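Local coordinates for protein galactitol 1-phosphate 5-dehydrogenase (Escherichia coli, PDB 4UEJ) that catalyses the zinc-dependent oxidation of galactitol 1-phosphate to D-tagatose 6-phosphate, with NAD(+) as the electron acceptor, at residues A[161-167]-A[185-191]; A[228-233]-A[246-252]. All blocks are in the same frame, centred on the assembly; numbering follows the deposited sequence.

Contact 1: residues A[161-167]-A[185-191]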
loop_
_atom_site.group_PDB
_atom_site.type_symbol
_atom_site.label_atom_id
_atom_site.label_comp_id
_atom_site.label_asym_id
_atom_site.label_seq_id
_atom_site.Cartn_x
_atom_site.Cartn_y
_atom_site.Cartn_z
ATOM N N ASN A 161 14.265 -7.992 13.362
ATOM C CA ASN A 161 13.443 -7.681 14.529
ATOM C C ASN A 161 11.979 -7.412 14.209
ATOM O O ASN A 161 11.270 -6.851 15.030
ATOM C CB ASN A 161 14.021 -6.485 15.288
ATOM C CG ASN A 161 15.434 -6.724 15.727
ATOM O OD1 ASN A 161 15.770 -7.819 16.171
ATOM N ND2 ASN A 161 16.284 -5.713 15.585
ATOM N N LYS A 162 11.521 -7.815 13.028
ATOM C CA LYS A 162 10.106 -7.688 12.703
ATOM C C LYS A 162 9.333 -8.972 12.954
ATOM O O LYS A 162 9.885 -10.083 12.991
ATOM C CB LYS A 162 9.919 -7.245 11.245
ATOM C CG LYS A 162 10.521 -5.885 10.958
ATOM C CD LYS A 162 10.239 -5.400 9.537
ATOM C CE LYS A 162 10.840 -4.014 9.309
ATOM N NZ LYS A 162 10.802 -3.552 7.872
ATOM N N ASN A 163 8.031 -8.810 13.133
ATOM C CA ASN A 163 7.145 -9.948 13.251
ATOM C C ASN A 163 6.625 -10.280 11.867
ATOM O O ASN A 163 5.713 -9.630 11.350
ATOM C CB ASN A 163 6.015 -9.641 14.232
ATOM C CG ASN A 163 6.520 -9.553 15.652
ATOM O OD1 ASN A 163 7.194 -10.469 16.125
ATOM N ND2 ASN A 163 6.231 -8.439 16.331
ATOM N N VAL A 164 7.236 -11.285 11.266
ATOM C CA VAL A 164 6.987 -11.604 9.875
ATOM C C VAL A 164 5.847 -12.596 9.794
ATOM O O VAL A 164 5.759 -13.558 10.578
ATOM C CB VAL A 164 8.262 -12.149 9.190
ATOM C CG1 VAL A 164 7.970 -12.651 7.770
ATOM C CG2 VAL A 164 9.316 -11.046 9.137
ATOM N N ILE A 165 4.951 -12.341 8.857
ATOM C CA ILE A 165 3.850 -13.251 8.595
ATOM C C ILE A 165 3.902 -13.599 7.121
ATOM O O ILE A 165 3.842 -12.708 6.267
ATOM C CB ILE A 165 2.492 -12.620 8.956
ATOM C CG1 ILE A 165 2.489 -12.172 10.418
ATOM C CG2 ILE A 165 1.344 -13.584 8.660
ATOM C CD1 ILE A 165 1.179 -11.496 10.843
ATOM N N ILE A 166 4.028 -14.886 6.818
ATOM C CA ILE A 166 4.048 -15.337 5.443
ATOM C C ILE A 166 2.736 -16.020 5.116
ATOM O O ILE A 166 2.382 -17.022 5.721
ATOM C CB ILE A 166 5.211 -16.326 5.161
ATOM C CG1 ILE A 166 6.559 -15.727 5.591
ATOM C CG2 ILE A 166 5.186 -16.734 3.683
ATOM C CD1 ILE A 166 6.937 -14.373 4.922
ATOM N N ILE A 167 1.995 -15.470 4.162
ATOM C CA ILE A 167 0.722 -16.069 3.800
ATOM C C ILE A 167 0.928 -16.829 2.494
ATOM O O ILE A 167 1.355 -16.266 1.487
ATOM C CB ILE A 167 -0.398 -15.011 3.660
ATOM C CG1 ILE A 167 -0.579 -14.243 4.968
ATOM C CG2 ILE A 167 -1.707 -15.673 3.289
ATOM C CD1 ILE A 167 -1.449 -12.983 4.801
ATOM N N ALA A 185 14.457 -11.978 11.680
ATOM C CA ALA A 185 13.082 -11.686 12.104
ATOM C C ALA A 185 12.880 -12.028 13.583
ATOM O O ALA A 185 13.430 -13.019 14.084
ATOM C CB ALA A 185 12.093 -12.462 11.244
ATOM N N LYS A 186 12.091 -11.219 14.280
ATOM C CA LYS A 186 11.773 -11.465 15.680
ATOM C C LYS A 186 10.933 -12.721 15.814
ATOM O O LYS A 186 11.153 -13.544 16.698
ATOM C CB LYS A 186 11.029 -10.267 16.285
ATOM C CG LYS A 186 10.547 -10.510 17.709
ATOM C CD LYS A 186 9.830 -9.287 18.272
ATOM C CE LYS A 186 9.305 -9.543 19.669
ATOM N NZ LYS A 186 10.402 -9.637 20.673
ATOM N N SER A 187 9.964 -12.860 14.921
ATOM C CA SER A 187 9.137 -14.050 14.850
ATOM C C SER A 187 8.741 -14.295 13.401
ATOM O O SER A 187 8.761 -13.378 12.579
ATOM C CB SER A 187 7.885 -13.902 15.713
ATOM O OG SER A 187 7.042 -12.888 15.175
ATOM N N VAL A 188 8.380 -15.536 13.088
ATOM C CA VAL A 188 7.793 -15.818 11.788
ATOM C C VAL A 188 6.549 -16.662 11.986
ATOM O O VAL A 188 6.582 -17.676 12.689
ATOM C CB VAL A 188 8.780 -16.552 10.857
ATOM C CG1 VAL A 188 8.152 -16.772 9.500
ATOM C CG2 VAL A 188 10.074 -15.780 10.755
ATOM N N THR A 189 5.449 -16.215 11.387
ATOM C CA THR A 189 4.172 -16.910 11.437
ATOM C C THR A 189 3.828 -17.354 10.024
ATOM O O THR A 189 4.020 -16.584 9.091
ATOM C CB THR A 189 3.061 -15.991 11.982
ATOM O OG1 THR A 189 3.316 -15.715 13.367
ATOM C CG2 THR A 189 1.691 -16.636 11.828
ATOM N N ALA A 190 3.330 -18.572 9.852
ATOM C CA ALA A 190 2.952 -19.012 8.512
ATOM C C ALA A 190 1.455 -19.290 8.435
ATOM O O ALA A 190 0.894 -19.875 9.339
ATOM C CB ALA A 190 3.749 -20.257 8.108
ATOM N N ILE A 191 0.822 -18.866 7.345
ATOM C CA ILE A 191 -0.611 -19.037 7.169
ATOM C C ILE A 191 -0.916 -19.705 5.837
ATOM O O ILE A 191 -0.386 -19.299 4.815
ATOM C CB ILE A 191 -1.347 -17.677 7.246
ATOM C CG1 ILE A 191 -0.991 -16.947 8.547
ATOM C CG2 ILE A 191 -2.844 -17.883 7.097
ATOM C CD1 ILE A 191 -1.706 -15.587 8.727
HETATM O O HOH W 1 5.115 -13.391 13.289
#

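Contact 2: residues A[228-233]-A[246-252]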
loop_
_atom_site.group_PDB
_atom_site.type_symbol
_atom_site.label_atom_id
_atom_site.label_comp_id
_atom_site.label_asym_id
_atom_site.label_seq_id
_atom_site.Cartn_x
_atom_site.Cartn_y
_atom_site.Cartn_z
ATOM N N ARG A 228 1.583 -7.975 17.464
ATOM C CA ARG A 228 0.865 -7.121 16.516
ATOM C C ARG A 228 1.688 -5.952 15.996
ATOM O O ARG A 228 1.348 -5.378 14.962
ATOM C CB ARG A 228 -0.441 -6.588 17.139
ATOM C CG ARG A 228 -0.329 -5.534 18.250
ATOM C CD ARG A 228 -1.739 -5.221 18.743
ATOM N NE ARG A 228 -1.799 -4.265 19.849
ATOM C CZ ARG A 228 -1.592 -4.577 21.126
ATOM N NH1 ARG A 228 -1.274 -5.817 21.468
ATOM N NH2 ARG A 228 -1.685 -3.636 22.063
ATOM N N PHE A 229 2.773 -5.604 16.685
ATOM C CA PHE A 229 3.581 -4.464 16.260
ATOM C C PHE A 229 4.741 -4.878 15.345
ATOM O O PHE A 229 5.198 -6.021 15.382
ATOM C CB PHE A 229 4.117 -3.718 17.482
ATOM C CG PHE A 229 3.043 -3.053 18.302
ATOM C CD1 PHE A 229 2.462 -1.870 17.873
ATOM C CD2 PHE A 229 2.612 -3.614 19.494
ATOM C CE1 PHE A 229 1.466 -1.247 18.632
ATOM C CE2 PHE A 229 1.616 -3.005 20.250
ATOM C CZ PHE A 229 1.048 -1.819 19.815
ATOM N N ASN A 230 5.211 -3.936 14.534
ATOM C CA ASN A 230 6.327 -4.158 13.623
ATOM C C ASN A 230 6.163 -5.404 12.764
ATOM O O ASN A 230 7.107 -6.179 12.556
ATOM C CB ASN A 230 7.633 -4.216 14.403
ATOM C CG ASN A 230 7.891 -2.939 15.173
ATOM O OD1 ASN A 230 8.103 -1.882 14.580
ATOM N ND2 ASN A 230 7.864 -3.025 16.498
ATOM N N GLN A 231 4.948 -5.582 12.258
ATOM C CA GLN A 231 4.664 -6.685 11.361
ATOM C C GLN A 231 5.102 -6.411 9.943
ATOM O O GLN A 231 5.017 -5.296 9.448
ATOM C CB GLN A 231 3.176 -7.015 11.354
ATOM C CG GLN A 231 2.713 -7.729 12.588
ATOM C CD GLN A 231 1.243 -8.029 12.541
ATOM O OE1 GLN A 231 0.535 -7.558 11.654
ATOM N NE2 GLN A 231 0.770 -8.818 13.497
ATOM N N LEU A 232 5.556 -7.468 9.303
ATOM C CA LEU A 232 5.801 -7.487 7.868
ATOM C C LEU A 232 5.112 -8.723 7.347
ATOM O O LEU A 232 5.511 -9.855 7.667
ATOM C CB LEU A 232 7.301 -7.502 7.574
ATOM C CG LEU A 232 7.704 -7.807 6.137
ATOM C CD1 LEU A 232 7.068 -6.770 5.223
ATOM C CD2 LEU A 232 9.233 -7.790 6.014
ATOM N N ILE A 233 4.060 -8.507 6.571
ATOM C CA ILE A 233 3.238 -9.577 6.060
ATOM C C ILE A 233 3.541 -9.753 4.575
ATOM O O ILE A 233 3.477 -8.795 3.805
ATOM C CB ILE A 233 1.750 -9.266 6.266
ATOM C CG1 ILE A 233 1.462 -8.902 7.734
ATOM C CG2 ILE A 233 0.891 -10.401 5.780
ATOM C CD1 ILE A 233 0.033 -8.439 7.993
ATOM N N ALA A 246 -4.911 -10.591 4.855
ATOM C CA ALA A 246 -3.742 -9.859 5.304
ATOM C C ALA A 246 -4.162 -8.521 5.917
ATOM O O ALA A 246 -3.679 -8.123 6.972
ATOM C CB ALA A 246 -2.776 -9.652 4.136
ATOM N N VAL A 247 -5.093 -7.839 5.263
ATOM C CA VAL A 247 -5.566 -6.563 5.774
ATOM C C VAL A 247 -6.327 -6.761 7.075
ATOM O O VAL A 247 -6.157 -6.001 8.028
ATOM C CB VAL A 247 -6.464 -5.848 4.749
ATOM C CG1 VAL A 247 -7.115 -4.604 5.378
ATOM C CG2 VAL A 247 -5.633 -5.466 3.531
ATOM N N GLU A 248 -7.155 -7.801 7.126
ATOM C CA GLU A 248 -7.959 -8.051 8.318
ATOM C C GLU A 248 -7.129 -8.431 9.548
ATOM O O GLU A 248 -7.485 -8.064 10.671
ATOM C CB GLU A 248 -9.006 -9.139 8.038
ATOM C CG GLU A 248 -10.125 -8.648 7.118
ATOM C CD GLU A 248 -11.002 -7.589 7.777
ATOM O OE1 GLU A 248 -11.096 -7.579 9.023
ATOM O OE2 GLU A 248 -11.604 -6.769 7.057
ATOM N N ILE A 249 -6.028 -9.147 9.362
ATOM C CA ILE A 249 -5.268 -9.577 10.525
ATOM C C ILE A 249 -4.186 -8.602 10.912
ATOM O O ILE A 249 -3.655 -8.680 12.020
ATOM C CB ILE A 249 -4.621 -10.968 10.320
ATOM C CG1 ILE A 249 -3.502 -10.905 9.277
ATOM C CG2 ILE A 249 -5.692 -11.984 9.963
ATOM C CD1 ILE A 249 -2.765 -12.216 9.115
ATOM N N ALA A 250 -3.869 -7.667 10.016
ATOM C CA ALA A 250 -2.698 -6.818 10.216
ATOM C C ALA A 250 -2.760 -6.027 11.520
ATOM O O ALA A 250 -3.826 -5.582 11.945
ATOM C CB ALA A 250 -2.536 -5.861 9.042
ATOM N N GLY A 251 -1.605 -5.849 12.143
ATOM C CA GLY A 251 -1.514 -5.042 13.342
ATOM C C GLY A 251 -1.254 -3.595 12.968
ATOM O O GLY A 251 -1.205 -3.241 11.783
ATOM N N PRO A 252 -1.095 -2.742 13.975
ATOM C CA PRO A 252 -0.931 -1.306 13.711
ATOM C C PRO A 252 0.346 -1.015 12.915
ATOM O O PRO A 252 1.419 -1.540 13.227
ATOM C CB PRO A 252 -0.874 -0.685 15.114
ATOM C CG PRO A 252 -0.644 -1.823 16.048
ATOM C CD PRO A 252 -1.201 -3.047 15.407
HETATM O O HOH W 2 2.525 -4.094 12.828
HETATM O O HOH W 3 4.067 -1.288 14.517
HETATM O O HOH W 4 -1.904 -8.461 14.231
#

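Contact 1: residues A[161-167]-A[185-191]
Strands 163-167 and 187-191 lie side by side and parallel in the Rossmann-type nucleotide-binding domain. The backbone hydrogen bonds include Val164 N to Ser187 O (2.9 Å), Thr189 N to Val164 O (2.8 Å), Ile166 N to Thr189 O (2.8 Å) and Ile191 N to Ile166 O (2.9 Å). Before the strands begin, Lys186 N donates a hydrogen bond to Lys162 O at 2.8 Å.

Each face is filled differently. On the face of Val164, Ile166, Val188 and Ala190, the small Ala190 leaves a hollow beside Ile166 and Val188, where Ile177 of helix 171-182 packs. Val164 CG2 lies 3.8 Å from Ala185 CB, and Ile166 CG1 is 4.3 Å from Val188 CG1. On the other face the long arm of Ile191 is the main bump. Its CD1 packs against both Ile165 CG2 (3.6 Å) and Ile167 CG1 (4.1 Å). This face turns polar at its start, where Ser187 OG donates to Asn163 OD1 at 2.6 Å. A water there bridges Val164 O, Ser187 OG and Thr189 OG1. Thr189 OG1 also hydrogen-bonds to Gln208 NE2.

The two strands and helix 171-182 form a beta-alpha-beta crossover. Helix 240-249 covers Ile167 and Ile191, and strand 231-235 flanks strand 163-167.

Contact 2: residues A[228-233]-A[246-252]
This contact belongs to a beta-alpha-beta unit of the Rossmann-type domain, made of strand 231-235, helix 240-249 and strand 255-258. The turn leading into the first strand meets the end of the helix and the loop after it.

Arg228 comes first. Its carbonyl faces Gly251, with a CA-H...O contact of 3.3 Å from Gly251 CA to Arg228 O. A CB on residue 251 would clash with that oxygen. The aliphatic part of the Arg228 side chain lies along Pro252, with Arg228 CG 3.9 Å from Pro252 CD. Its guanidinium is held by Arg225 O and by a salt bridge to Glu94 of the second subunit.

Phe229 extends the apolar patch, with its CE1 3.4 Å from Pro252 CG. Its ring also makes a cation-pi contact with Lys97 of the second subunit, so this corner lies at the dimer interface. A water bridges Asn230 N and Pro252 O.

Gln231 points toward the loop. Its OE1 accepts from Gly251 N at 2.8 Å, just past the end of the helix. Its NE2 bonds to Leu227 O and, through a water, to Ile249 O. A further water joins Arg228 O, Gln231 N and Pro252 O.

Ile233 points toward the helix and fills the gap between strand and helix. Its CG2 is 4.1 Å from Ala246 CB, and its CD1 lies 3.8 Å from Ala250 CB.

In the fold
Contacts 1 and 2 follow in series along the chain and share one parallel sheet, with their centres about 10 Å apart. Strand 163-167 of contact 1 is the immediate neighbour of strand 231-235 of contact 2. Ile165 N lies 2.8 Å from Leu232 O, a probable backbone hydrogen bond, and Asn163 ND2 lies 2.8 Å from Phe229 O. The contacts also meet through packing, with Ile191 CD1 3.6 Å from Ile249 CD1. Both lie away from the zinc sites. The side chain of Ile166 is about 12 Å from a bound glycerol and touches residues of the glycine-rich pattern Gly168, Gly170 and Gly173, at the turn into helix 171-182 and its start, consistent with this family's dinucleotide-binding motif.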